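Local coordinates for protein cytochrome P450 (Novosphingobium aromaticivorans, PDB 3OFT) that belongs to the cytochrome P450 family and holds an iron protoporphyrin IX within a mostly helical fold, at residues R98-K103 / R217-D222; Y189-P192 / R197-Q200; A112-V117 / V355-R360. All blocks are in the same frame, centred on the assembly; numbering follows the deposited sequence.

Contacts 1 and 3 are buried and join elements far apart in the chain, whereas contact 2 is partly buried and lies within one helix, 179-199. All three meet across their segments by apolar side chains without a hydrogen bond, but their surroundings differ: contact 1 borders the heme through Arg98, contact 2 combines a surface-side tryptophan and methionine with an inward arginine, and contact 3 is a valine pair flanked by charged groups. Contacts 1 and 2 touch through Val221, whose CG1 lies 3.6 Å from Trp191 CH2, at the start of helix 221-252. Contact 3 touches neither, although its helix 107-128 directly follows helix 91-104 of contact 1.

Contact 1. Residues R98-K103 / R217-D222; sequences RTPVMK and RPWTVD. With HEM (protoporphyrin IX containing Fe), chain D.
Trp219 and Pro100 meet through the benzo part of the indole and the proline ring, with Trp219 CZ2 3.7 Å from Pro100 CG. The two side chains cross obliquely, and the proline carbon lies neither squarely over the indole nor in its plane. Val101 supplies a second, looser touch: its CG2 stands at the edge of the indole, near the ring plane, 4.3 Å from Trp219 CH2. The indole reaches them with its CG anti to the carbonyl carbon, chi1 -72° and chi2 83° together turning the six-membered ring towards helix 91-104. Phe97 meets it edge-to-face, Met227 and Leu210 add further packing, and NE1 makes a weak hydrogen bond to Ile209 O. Helix 91-104 corresponds to helix C of the cytochrome P450 fold, and helix 221-252, which begins just after Trp219, to the long I-helix. At that start Thr220 is the N-cap: its side chain caps a backbone N of the first turn, while its own N bonds to Glu223 OE1, as in a capping box. From the heme-facing side of helix 91-104, Arg98 points away from the tryptophan. With CG anti to its N and the chain extended as far as NE, its guanidinium comes to a heme propionate, where NH2 donates to O2D of the heme over 2.8 Å at an N-H...O angle of 153°. The propionate carbon CGD lies in the guanidinium plane, at its edge, and Arg98 CD also approaches O2D of the heme, at 3.6 Å. Arg344 O accepts a second bond from NH2, so this nitrogen ties the propionate to a neighbouring loop. On the outer side, Arg217 NH1 bonds to Pro218 O (3.1 Å) and forms a salt bridge with Glu223 OE1, the same oxygen that takes the bond from Thr220 N.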
loop_
_atom_site.group_PDB
_atom_site.type_symbol
_atom_site.label_atom_id
_atom_site.label_comp_id
_atom_site.label_asym_id
_atom_site.label_seq_id
_atom_site.Cartn_x
_atom_site.Cartn_y
_atom_site.Cartn_z
ATOM N N ARG A 98 -1.673 18.278 1.253
ATOM C CA ARG A 98 -0.867 17.413 0.380
ATOM C C ARG A 98 0.421 18.138 -0.065
ATOM O O ARG A 98 1.488 17.534 -0.128
ATOM C CB ARG A 98 -1.645 16.988 -0.855
ATOM C CG ARG A 98 -0.899 15.970 -1.740
ATOM C CD ARG A 98 -1.739 15.574 -2.947
ATOM N NE ARG A 98 -0.924 14.941 -3.969
ATOM C CZ ARG A 98 -0.748 13.630 -4.136
ATOM N NH1 ARG A 98 0.020 13.219 -5.157
ATOM N NH2 ARG A 98 -1.342 12.721 -3.350
ATOM N N THR A 99 0.301 19.429 -0.368
ATOM C CA THR A 99 1.446 20.178 -0.871
ATOM C C THR A 99 2.728 20.032 -0.048
ATOM O O THR A 99 3.733 19.573 -0.620
ATOM C CB THR A 99 1.060 21.629 -1.240
ATOM O OG1 THR A 99 0.167 21.578 -2.365
ATOM C CG2 THR A 99 2.309 22.474 -1.597
ATOM N N PRO A 100 2.715 20.371 1.269
ATOM C CA PRO A 100 3.960 20.170 2.024
ATOM C C PRO A 100 4.346 18.695 2.179
ATOM O O PRO A 100 5.523 18.391 2.258
ATOM C CB PRO A 100 3.673 20.797 3.393
ATOM C CG PRO A 100 2.177 20.828 3.514
ATOM C CD PRO A 100 1.698 21.061 2.095
ATOM N N VAL A 101 3.375 17.779 2.247
ATOM C CA VAL A 101 3.737 16.353 2.382
ATOM C C VAL A 101 4.499 15.865 1.131
ATOM O O VAL A 101 5.515 15.188 1.255
ATOM C CB VAL A 101 2.475 15.485 2.606
ATOM C CG1 VAL A 101 2.809 13.998 2.488
ATOM C CG2 VAL A 101 1.861 15.821 3.984
ATOM N N MET A 102 4.032 16.265 -0.055
ATOM C CA MET A 102 4.656 15.831 -1.333
ATOM C C MET A 102 6.036 16.426 -1.434
ATOM O O MET A 102 6.951 15.781 -1.934
ATOM C CB MET A 102 3.894 16.328 -2.560
ATOM C CG MET A 102 2.676 15.610 -2.963
ATOM S SD MET A 102 2.174 16.185 -4.620
ATOM C CE MET A 102 3.092 15.067 -5.695
ATOM N N LYS A 103 6.177 17.667 -0.976
ATOM C CA LYS A 103 7.487 18.328 -0.918
ATOM C C LYS A 103 8.472 17.501 -0.092
ATOM O O LYS A 103 9.589 17.264 -0.527
ATOM C CB LYS A 103 7.373 19.738 -0.337
ATOM C CG LYS A 103 8.689 20.517 -0.352
ATOM C CD LYS A 103 8.485 22.004 -0.068
ATOM C CE LYS A 103 9.818 22.753 -0.257
ATOM N NZ LYS A 103 9.641 24.233 -0.262
ATOM N N ARG A 217 -0.124 29.294 7.006
ATOM C CA ARG A 217 -0.073 29.358 8.475
ATOM C C ARG A 217 0.618 28.066 9.006
ATOM O O ARG A 217 0.810 27.120 8.239
ATOM C CB ARG A 217 -1.481 29.625 9.055
ATOM C CG ARG A 217 -2.628 28.746 8.522
ATOM C CD ARG A 217 -2.823 27.594 9.421
ATOM N NE ARG A 217 -3.956 26.755 9.060
ATOM C CZ ARG A 217 -4.033 25.462 9.368
ATOM N NH1 ARG A 217 -3.046 24.889 10.050
ATOM N NH2 ARG A 217 -5.087 24.744 8.989
ATOM N N PRO A 218 1.040 28.041 10.286
ATOM C CA PRO A 218 1.784 26.856 10.748
ATOM C C PRO A 218 0.886 25.621 10.917
ATOM O O PRO A 218 -0.295 25.776 11.187
ATOM C CB PRO A 218 2.320 27.286 12.131
ATOM C CG PRO A 218 2.272 28.825 12.106
ATOM C CD PRO A 218 1.071 29.150 11.267
ATOM N N TRP A 219 1.444 24.415 10.817
ATOM C CA TRP A 219 0.702 23.197 11.221
ATOM C C TRP A 219 0.221 23.338 12.663
ATOM O O TRP A 219 0.993 23.789 13.523
ATOM C CB TRP A 219 1.615 21.966 11.188
ATOM C CG TRP A 219 1.979 21.485 9.808
ATOM C CD1 TRP A 219 2.993 21.975 9.008
ATOM C CD2 TRP A 219 1.388 20.397 9.080
ATOM N NE1 TRP A 219 3.062 21.257 7.841
ATOM C CE2 TRP A 219 2.089 20.287 7.847
ATOM C CE3 TRP A 219 0.327 19.514 9.338
ATOM C CZ2 TRP A 219 1.748 19.333 6.857
ATOM C CZ3 TRP A 219 0.006 18.544 8.361
ATOM C CH2 TRP A 219 0.697 18.486 7.133
ATOM N N THR A 220 -1.013 22.934 12.953
ATOM C CA THR A 220 -1.409 22.785 14.343
ATOM C C THR A 220 -0.841 21.463 14.848
ATOM O O THR A 220 -0.484 20.579 14.057
ATOM C CB THR A 220 -2.931 22.824 14.538
ATOM O OG1 THR A 220 -3.531 21.635 13.975
ATOM C CG2 THR A 220 -3.520 24.113 13.896
ATOM N N VAL A 221 -0.786 21.313 16.156
ATOM C CA VAL A 221 -0.287 20.083 16.718
ATOM C C VAL A 221 -1.201 18.916 16.312
ATOM O O VAL A 221 -0.722 17.820 16.022
ATOM C CB VAL A 221 -0.225 20.143 18.253
ATOM C CG1 VAL A 221 0.265 18.791 18.762
ATOM C CG2 VAL A 221 0.783 21.228 18.683
ATOM N N ASP A 222 -2.512 19.129 16.328
ATOM C CA ASP A 222 -3.386 17.997 15.953
ATOM C C ASP A 222 -3.230 17.583 14.472
ATOM O O ASP A 222 -3.333 16.400 14.164
ATOM C CB ASP A 222 -4.854 18.238 16.276
ATOM C CG ASP A 222 -5.676 16.926 16.190
ATOM O OD1 ASP A 222 -5.343 15.942 16.911
ATOM O OD2 ASP A 222 -6.645 16.896 15.418
HETATM C CHA HEM D . -1.955 7.192 -0.928
HETATM C CHB HEM D . -0.606 2.745 -2.382
HETATM C CHC HEM D . 3.652 3.351 -0.190
HETATM C CHD HEM D . 1.923 7.223 2.074
HETATM C C1A HEM D . -1.910 5.964 -1.562
HETATM C C2A HEM D . -2.928 5.468 -2.458
HETATM C C3A HEM D . -2.587 4.254 -2.874
HETATM C C4A HEM D . -1.326 3.903 -2.217
HETATM C CMA HEM D . -3.446 3.372 -3.814
HETATM C CAA HEM D . -4.195 6.252 -2.909
HETATM C CBA HEM D . -5.245 6.095 -1.832
HETATM C CGA HEM D . -6.570 6.734 -2.221
HETATM O O1A HEM D . -7.487 6.783 -1.342
HETATM O O2A HEM D . -6.777 7.208 -3.382
HETATM C C1B HEM D . 0.685 2.508 -1.929
HETATM C C2B HEM D . 1.496 1.361 -2.246
HETATM C C3B HEM D . 2.679 1.551 -1.628
HETATM C C4B HEM D . 2.625 2.814 -0.918
HETATM C CMB HEM D . 1.033 0.191 -3.133
HETATM C CAB HEM D . 3.938 0.682 -1.552
HETATM C CBB HEM D . 4.030 -0.538 -2.114
HETATM C C1C HEM D . 3.616 4.441 0.629
HETATM C C2C HEM D . 4.712 4.979 1.424
HETATM C C3C HEM D . 4.190 6.054 2.079
HETATM C C4C HEM D . 2.830 6.263 1.639
HETATM C CMC HEM D . 6.146 4.363 1.507
HETATM C CAC HEM D . 4.852 7.062 3.050
HETATM C CBC HEM D . 5.843 6.724 3.868
HETATM C C1D HEM D . 0.766 7.586 1.467
HETATM C C2D HEM D . -0.014 8.758 1.837
HETATM C C3D HEM D . -1.185 8.761 0.872
HETATM C C4D HEM D . -1.054 7.594 0.045
HETATM C CMD HEM D . 0.325 9.821 2.942
HETATM C CAD HEM D . -2.302 9.845 0.860
HETATM C CBD HEM D . -1.982 10.763 -0.333
HETATM C CGD HEM D . -3.180 11.710 -0.461
HETATM O O1D HEM D . -4.271 11.453 0.089
HETATM O O2D HEM D . -3.088 12.721 -1.165
HETATM N NA HEM D . -0.923 4.982 -1.452
HETATM N NB HEM D . 1.434 3.377 -1.163
HETATM N NC HEM D . 2.514 5.272 0.751
HETATM N ND HEM D . 0.115 6.919 0.434
HETATM FE FE HEM D . 0.817 5.176 -0.414
HETATM O O HOH W 1 -0.188 4.077 1.457
#

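Contact 2. Residues Y189-P192 / R197-Q200; sequences YLWP and RMAQ
Met198 and Trp191 form the apolar touch of this contact, the methyl CE of the methionine lying 4.1 Å from CH2 at the far end of the indole. The side chains cross at about a right angle, and the methyl approaches the ring obliquely. Trp191 starts out pointing away from residues 197-200, but its CG is turned beside the carbonyl carbon (chi1 -178°), which carries the indole towards the C-terminal turns of the helix and brings its six-membered ring back to Met198. The methionine meets it by bending at its last torsion, chi3 -24°, which is far from a staggered value. Both residues belong to helix 179-199, the helix G of a cytochrome P450, seven positions apart and so about two turns along one flank. That flank rests against helix 221-252, the I-helix of the fold, with Trp191 on Val221 and Met198 on Ala224, while Leu210 of helix 205-210 also touches the methionine. Contact between the two side chains is slight, and both remain partly exposed. On another side of the helix Arg197 is buried. Its chain curls back and NE donates to Phe193 O within the same helix, and NH1 makes a weak hydrogen bond to Ile153 O; Phe206 and Ser207 pack on it. The approach to Pro192 is much looser: Pro192 O lies at the edge of the guanidinium, near its plane, but 4.5 Å from Arg197 NH2, too far for a bond. The proline is exposed, and its ring nitrogen has no hydrogen to give to the preceding turn, where the helix is kinked.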
loop_
_atom_site.group_PDB
_atom_site.type_symbol
_atom_site.label_atom_id
_atom_site.label_comp_id
_atom_site.label_asym_id
_atom_site.label_seq_id
_atom_site.Cartn_x
_atom_site.Cartn_y
_atom_site.Cartn_z
ATOM N N TYR A 189 3.447 6.451 20.244
ATOM C CA TYR A 189 4.717 6.101 19.599
ATOM C C TYR A 189 5.375 7.249 18.812
ATOM O O TYR A 189 6.597 7.466 18.895
ATOM C CB TYR A 189 4.429 4.983 18.625
ATOM C CG TYR A 189 5.619 4.425 17.915
ATOM C CD1 TYR A 189 5.745 4.554 16.528
ATOM C CD2 TYR A 189 6.604 3.736 18.612
ATOM C CE1 TYR A 189 6.816 3.991 15.855
ATOM C CE2 TYR A 189 7.690 3.164 17.942
ATOM C CZ TYR A 189 7.780 3.300 16.558
ATOM O OH TYR A 189 8.838 2.743 15.889
ATOM N N LEU A 190 4.560 7.957 18.031
ATOM C CA LEU A 190 5.019 9.047 17.188
ATOM C C LEU A 190 5.288 10.328 17.974
ATOM O O LEU A 190 6.125 11.137 17.562
ATOM C CB LEU A 190 3.982 9.346 16.072
ATOM C CG LEU A 190 3.852 8.198 15.033
ATOM C CD1 LEU A 190 2.705 8.489 14.076
ATOM C CD2 LEU A 190 5.186 7.913 14.252
ATOM N N TRP A 191 4.535 10.556 19.051
ATOM C CA TRP A 191 4.645 11.861 19.716
ATOM C C TRP A 191 6.079 12.313 20.074
ATOM O O TRP A 191 6.428 13.464 19.837
ATOM C CB TRP A 191 3.680 12.054 20.918
ATOM C CG TRP A 191 3.886 13.469 21.457
ATOM C CD1 TRP A 191 4.481 13.826 22.650
ATOM C CD2 TRP A 191 3.617 14.694 20.762
ATOM N NE1 TRP A 191 4.562 15.202 22.737
ATOM C CE2 TRP A 191 4.032 15.752 21.597
ATOM C CE3 TRP A 191 3.038 15.000 19.516
ATOM C CZ2 TRP A 191 3.894 17.077 21.231
ATOM C CZ3 TRP A 191 2.894 16.308 19.158
ATOM C CH2 TRP A 191 3.330 17.344 20.010
ATOM N N PRO A 192 6.920 11.416 20.634
ATOM C CA PRO A 192 8.250 11.968 20.970
ATOM C C PRO A 192 9.020 12.497 19.742
ATOM O O PRO A 192 9.739 13.507 19.839
ATOM C CB PRO A 192 8.975 10.797 21.637
ATOM C CG PRO A 192 7.895 9.872 22.114
ATOM C CD PRO A 192 6.726 10.042 21.153
ATOM N N ARG A 197 10.965 17.249 16.501
ATOM C CA ARG A 197 11.160 17.812 15.175
ATOM C C ARG A 197 10.402 19.117 14.916
ATOM O O ARG A 197 10.832 19.927 14.078
ATOM C CB ARG A 197 10.921 16.752 14.084
ATOM C CG ARG A 197 12.192 15.926 13.773
ATOM C CD ARG A 197 11.952 14.440 13.364
ATOM N NE ARG A 197 11.866 13.751 14.631
ATOM C CZ ARG A 197 12.714 12.885 15.171
ATOM N NH1 ARG A 197 13.767 12.384 14.555
ATOM N NH2 ARG A 197 12.439 12.494 16.388
ATOM N N MET A 198 9.310 19.345 15.641
ATOM C CA MET A 198 8.616 20.628 15.552
ATOM C C MET A 198 9.371 21.725 16.341
ATOM O O MET A 198 9.416 22.885 15.914
ATOM C CB MET A 198 7.155 20.539 16.027
ATOM C CG MET A 198 6.228 19.709 15.137
ATOM S SD MET A 198 4.487 19.803 15.646
ATOM C CE MET A 198 4.631 20.235 17.397
ATOM N N ALA A 199 9.984 21.338 17.453
ATOM C CA ALA A 199 10.796 22.246 18.304
ATOM C C ALA A 199 12.150 22.586 17.689
ATOM O O ALA A 199 12.561 23.755 17.660
ATOM C CB ALA A 199 11.008 21.623 19.679
ATOM N N GLN A 200 12.831 21.550 17.187
ATOM C CA GLN A 200 14.183 21.649 16.636
ATOM C C GLN A 200 14.274 20.901 15.300
ATOM O O GLN A 200 14.723 19.748 15.281
ATOM C CB GLN A 200 15.181 21.026 17.620
ATOM C CG GLN A 200 15.419 21.801 18.941
ATOM C CD GLN A 200 16.368 23.011 18.791
ATOM O OE1 GLN A 200 16.619 23.501 17.687
ATOM N NE2 GLN A 200 16.896 23.483 19.913
#

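Contact 3. Residues A112-V117 / V355-R360; sequences ALEPKV and VIVFLR
Val117 N donates to Leu113 O over 2.8 Å, a helical bond that fixes the turn from which Val117 meets Val357. Their CG1 methyls lie 4.0 Å apart, the side chains crossing at about a right angle, and Val357 CG1 also rests 3.9 Å from Val117 O. The other branch of Val357 reaches back along helix 107-128: CG2 packs against the aliphatic CG of Glu114 at 4.0 Å, the two side chains sliding past each other in opposite directions. A chi1 of 122°, well off a staggered value, spreads the two methyls between these neighbours and suggests some strain. Helices 107-128 and 348-365 are helices D and L of the P450 fold, which together with the E- and I-helices form its four-helix bundle; accordingly, Ile148 of helix 144-152 touches Val117, while Gln118 and Ala121 continue the bed under Val357. Glu114 is extended beyond CG, carrying its carboxylate past the valine towards Arg360. OE1 of Glu114 stays 4.7 Å from NE of Arg360, so any attraction between these opposite charges would act without direct contact, at the partly exposed border of the buried valines.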
loop_
_atom_site.group_PDB
_atom_site.type_symbol
_atom_site.label_atom_id
_atom_site.label_comp_id
_atom_site.label_asym_id
_atom_site.label_seq_id
_atom_site.Cartn_x
_atom_site.Cartn_y
_atom_site.Cartn_z
ATOM N N ALA A 112 18.503 10.946 -2.168
ATOM C CA ALA A 112 19.459 11.145 -1.081
ATOM C C ALA A 112 19.379 10.026 -0.033
ATOM O O ALA A 112 20.367 9.710 0.600
ATOM C CB ALA A 112 19.278 12.519 -0.419
ATOM N N LEU A 113 18.193 9.437 0.139
ATOM C CA LEU A 113 17.959 8.396 1.150
ATOM C C LEU A 113 18.341 6.991 0.680
ATOM O O LEU A 113 18.395 6.068 1.487
ATOM C CB LEU A 113 16.493 8.395 1.548
ATOM C CG LEU A 113 16.124 9.382 2.645
ATOM C CD1 LEU A 113 14.629 9.396 2.709
ATOM C CD2 LEU A 113 16.711 8.927 3.964
ATOM N N GLU A 114 18.598 6.845 -0.612
ATOM C CA GLU A 114 18.803 5.534 -1.223
ATOM C C GLU A 114 19.950 4.735 -0.564
ATOM O O GLU A 114 19.781 3.544 -0.233
ATOM C CB GLU A 114 18.995 5.682 -2.744
ATOM C CG GLU A 114 18.721 4.446 -3.567
ATOM C CD GLU A 114 18.927 4.666 -5.089
ATOM O OE1 GLU A 114 18.857 3.662 -5.841
ATOM O OE2 GLU A 114 19.143 5.826 -5.544
ATOM N N PRO A 115 21.120 5.362 -0.364
ATOM C CA PRO A 115 22.184 4.631 0.334
ATOM C C PRO A 115 21.806 4.164 1.742
ATOM O O PRO A 115 22.082 3.014 2.100
ATOM C CB PRO A 115 23.306 5.672 0.419
ATOM C CG PRO A 115 23.081 6.516 -0.825
ATOM C CD PRO A 115 21.598 6.683 -0.840
ATOM N N LYS A 116 21.188 5.029 2.536
ATOM C CA LYS A 116 20.755 4.607 3.875
ATOM C C LYS A 116 19.702 3.500 3.817
ATOM O O LYS A 116 19.795 2.540 4.567
ATOM C CB LYS A 116 20.233 5.766 4.735
ATOM C CG LYS A 116 21.356 6.612 5.333
ATOM C CD LYS A 116 20.838 7.555 6.426
ATOM C CE LYS A 116 20.499 8.923 5.870
ATOM N NZ LYS A 116 20.053 9.854 6.979
ATOM N N VAL A 117 18.730 3.633 2.929
ATOM C CA VAL A 117 17.665 2.617 2.814
ATOM C C VAL A 117 18.253 1.301 2.300
ATOM O O VAL A 117 17.940 0.234 2.824
ATOM C CB VAL A 117 16.460 3.137 1.988
ATOM C CG1 VAL A 117 15.343 2.072 1.810
ATOM C CG2 VAL A 117 15.881 4.340 2.667
ATOM N N VAL A 355 11.538 -0.893 -3.441
ATOM C CA VAL A 355 11.465 -2.166 -4.197
ATOM C C VAL A 355 12.782 -2.393 -4.964
ATOM O O VAL A 355 13.322 -3.522 -4.969
ATOM C CB VAL A 355 10.259 -2.221 -5.158
ATOM C CG1 VAL A 355 10.368 -3.464 -6.141
ATOM C CG2 VAL A 355 8.951 -2.269 -4.340
ATOM N N ILE A 356 13.272 -1.348 -5.619
ATOM C CA ILE A 356 14.600 -1.434 -6.319
ATOM C C ILE A 356 15.735 -1.811 -5.358
ATOM O O ILE A 356 16.551 -2.687 -5.631
ATOM C CB ILE A 356 14.924 -0.098 -7.040
ATOM C CG1 ILE A 356 14.004 0.049 -8.267
ATOM C CG2 ILE A 356 16.441 -0.004 -7.383
ATOM C CD1 ILE A 356 13.976 1.494 -8.900
ATOM N N VAL A 357 15.782 -1.176 -4.204
ATOM C CA VAL A 357 16.850 -1.472 -3.260
ATOM C C VAL A 357 16.754 -2.916 -2.708
ATOM O O VAL A 357 17.780 -3.611 -2.487
ATOM C CB VAL A 357 16.817 -0.323 -2.218
ATOM C CG1 VAL A 357 16.616 -0.749 -0.764
ATOM C CG2 VAL A 357 17.894 0.706 -2.546
ATOM N N PHE A 358 15.513 -3.357 -2.506
ATOM C CA PHE A 358 15.249 -4.739 -2.129
ATOM C C PHE A 358 15.772 -5.726 -3.168
ATOM O O PHE A 358 16.492 -6.683 -2.833
ATOM C CB PHE A 358 13.747 -4.982 -1.867
ATOM C CG PHE A 358 13.430 -6.431 -1.747
ATOM C CD1 PHE A 358 13.888 -7.152 -0.647
ATOM C CD2 PHE A 358 12.773 -7.104 -2.766
ATOM C CE1 PHE A 358 13.692 -8.491 -0.560
ATOM C CE2 PHE A 358 12.565 -8.464 -2.687
ATOM C CZ PHE A 358 13.022 -9.163 -1.580
ATOM N N LEU A 359 15.448 -5.478 -4.434
ATOM C CA LEU A 359 15.913 -6.332 -5.513
ATOM C C LEU A 359 17.436 -6.308 -5.565
ATOM O O LEU A 359 18.062 -7.341 -5.719
ATOM C CB LEU A 359 15.328 -5.883 -6.859
ATOM C CG LEU A 359 13.811 -6.107 -7.016
ATOM C CD1 LEU A 359 13.208 -5.360 -8.206
ATOM C CD2 LEU A 359 13.543 -7.604 -7.137
ATOM N N ARG A 360 18.044 -5.137 -5.429
ATOM C CA ARG A 360 19.499 -5.063 -5.553
ATOM C C ARG A 360 20.145 -5.890 -4.450
ATOM O O ARG A 360 21.087 -6.653 -4.692
ATOM C CB ARG A 360 20.011 -3.625 -5.430
ATOM C CG ARG A 360 19.734 -2.784 -6.627
ATOM C CD ARG A 360 20.401 -1.384 -6.511
ATOM N NE ARG A 360 19.859 -0.590 -7.610
ATOM C CZ ARG A 360 20.071 -0.834 -8.916
ATOM N NH1 ARG A 360 20.876 -1.820 -9.325
ATOM N NH2 ARG A 360 19.490 -0.073 -9.840
#